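PDB 4GQZ: putative periplasmic or exported protein from Salmonella enterica subsp. enterica serovar Typhimurium, which probably binds copper in the bacterial periplasm and takes part in copper resistance. Local coordinates for residues Asp28-Arg34 / Ser114-Gly118. Residues are numbered along the deposited sequence; the frame is centred on the assembly and turned at random.
Sequences DQTPQSR and SYRNG
Asp28, at the end of helix 20-28, takes the side-chain amide of Asn117 on its carboxylate: ND2 of Asn117 reaches OD1 of Asp28 at 2.9 Å, nearly along the C-O axis, with carboxylate and amide planes 79° apart. OD1 also hydrogen-bonds His81, and OD2 Tyr65 and Ser67, four partners for the buried carboxylate. Gln29 is first to depart from helical backbone angles; its CG sits over the Tyr115 ring, a CH-pi contact 3.4 Å from the centroid and 5° off the normal. The Tyr115 hydroxyl is hydrogen-bonded to Gly121 N and, through a water, to NE2 of Gln29. Another water ties the carbonyls of Asp28 and Thr30 to Asn117 N. Pro31, centre of an inverse gamma turn, lays its CA on CB of Arg116, 3.7 Å away. The bent Arg116 chain passes Gln32 O and brings one guanidinium face under CA of Ser33. A bend at chi2 (-47°) turns the Arg34 guanidinium back to its own loop, where NH1 donates to Thr30 O and Gln32 O, NH2 to Leu83 O and weakly to Asp28 O. CB of Asn117 covers one face, 3.6 Å from CZ of Arg34. This partly water-mediated loop-to-loop packing joins the exit of helix 20-28 to the type I beta turn Tyr115-Gly118.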
# COMPACT_ATOMS: atom_id res chain seq x y z
N ASP B 28 -6.76 13.12 4.52
CA ASP B 28 -6.44 13.62 5.86
C ASP B 28 -5.98 15.06 5.81
O ASP B 28 -6.25 15.85 6.72
CB ASP B 28 -5.35 12.75 6.49
CG ASP B 28 -5.45 12.69 8.02
OD1 ASP B 28 -6.39 13.25 8.63
OD2 ASP B 28 -4.57 12.05 8.63
N GLN B 29 -5.30 15.43 4.73
CA GLN B 29 -4.69 16.75 4.67
C GLN B 29 -5.56 17.76 3.95
O GLN B 29 -5.12 18.89 3.73
CB GLN B 29 -3.31 16.67 4.01
CG GLN B 29 -2.28 15.86 4.80
CD GLN B 29 -0.99 15.67 4.03
OE1 GLN B 29 -0.61 16.52 3.23
NE2 GLN B 29 -0.30 14.55 4.26
N THR B 30 -6.78 17.38 3.59
CA THR B 30 -7.63 18.30 2.83
C THR B 30 -7.90 19.56 3.66
O THR B 30 -8.26 19.48 4.84
CB THR B 30 -8.94 17.64 2.30
OG1 THR B 30 -9.68 18.59 1.51
CG2 THR B 30 -9.83 17.21 3.44
N PRO B 31 -7.66 20.73 3.07
CA PRO B 31 -7.82 21.99 3.80
C PRO B 31 -9.26 22.49 3.77
O PRO B 31 -9.52 23.61 3.33
CB PRO B 31 -6.94 22.96 3.01
CG PRO B 31 -7.06 22.46 1.60
CD PRO B 31 -7.11 20.95 1.71
N GLN B 32 -10.19 21.65 4.21
CA GLN B 32 -11.58 22.06 4.37
C GLN B 32 -12.00 21.80 5.80
O GLN B 32 -11.45 20.93 6.47
CB GLN B 32 -12.50 21.23 3.48
CG GLN B 32 -12.26 21.32 1.99
CD GLN B 32 -12.98 20.21 1.27
OE1 GLN B 32 -13.79 19.51 1.87
NE2 GLN B 32 -12.69 20.03 -0.01
N SER B 33 -13.00 22.55 6.27
CA SER B 33 -13.59 22.26 7.57
C SER B 33 -14.31 20.92 7.47
O SER B 33 -14.69 20.48 6.38
CB SER B 33 -14.56 23.38 7.97
OG SER B 33 -14.91 24.18 6.86
N ARG B 34 -14.46 20.25 8.60
CA ARG B 34 -15.19 19.00 8.62
C ARG B 34 -16.66 19.30 8.96
O ARG B 34 -16.95 20.29 9.65
CB ARG B 34 -14.56 18.03 9.63
CG ARG B 34 -13.04 17.78 9.45
CD ARG B 34 -12.71 17.50 7.99
NE ARG B 34 -11.52 16.66 7.76
CZ ARG B 34 -10.41 17.08 7.18
NH1 ARG B 34 -10.30 18.35 6.78
NH2 ARG B 34 -9.40 16.23 6.97
N SER B 114 0.84 20.32 11.55
CA SER B 114 -0.50 19.73 11.66
C SER B 114 -1.37 20.23 10.52
O SER B 114 -1.13 21.31 9.99
CB SER B 114 -1.15 20.05 13.00
OG SER B 114 -1.29 21.46 13.17
N TYR B 115 -2.36 19.44 10.13
CA TYR B 115 -3.22 19.81 9.00
C TYR B 115 -4.37 20.68 9.46
O TYR B 115 -4.47 21.02 10.65
CB TYR B 115 -3.77 18.56 8.29
CG TYR B 115 -2.75 17.45 8.17
CD1 TYR B 115 -1.42 17.72 7.87
CD2 TYR B 115 -3.12 16.12 8.38
CE1 TYR B 115 -0.48 16.71 7.78
CE2 TYR B 115 -2.19 15.10 8.29
CZ TYR B 115 -0.87 15.40 7.99
OH TYR B 115 0.08 14.39 7.89
N ARG B 116 -5.24 21.04 8.52
CA ARG B 116 -6.42 21.86 8.77
C ARG B 116 -7.31 21.19 9.83
O ARG B 116 -7.97 21.87 10.62
CB ARG B 116 -7.19 22.06 7.46
CG ARG B 116 -8.57 22.72 7.59
CD ARG B 116 -8.46 24.08 8.25
NE ARG B 116 -9.60 24.32 9.13
CZ ARG B 116 -10.77 24.77 8.71
NH1 ARG B 116 -10.96 25.02 7.42
NH2 ARG B 116 -11.77 24.96 9.58
N ASN B 117 -7.29 19.86 9.85
CA ASN B 117 -8.10 19.11 10.82
C ASN B 117 -7.41 18.91 12.17
O ASN B 117 -7.93 18.20 13.03
CB ASN B 117 -8.57 17.77 10.23
CG ASN B 117 -7.43 16.76 10.04
OD1 ASN B 117 -6.26 17.09 10.21
ND2 ASN B 117 -7.78 15.53 9.67
N GLY B 118 -6.24 19.51 12.36
CA GLY B 118 -5.52 19.41 13.62
C GLY B 118 -4.72 18.14 13.83
O GLY B 118 -4.13 17.93 14.91
O HOH W 1 -6.88 18.55 7.29
O HOH W 2 -0.92 12.40 5.99
O HOH W 3 -4.37 20.61 5.66
O HOH W 4 -8.77 26.11 5.47
O HOH W 5 -10.83 14.65 10.06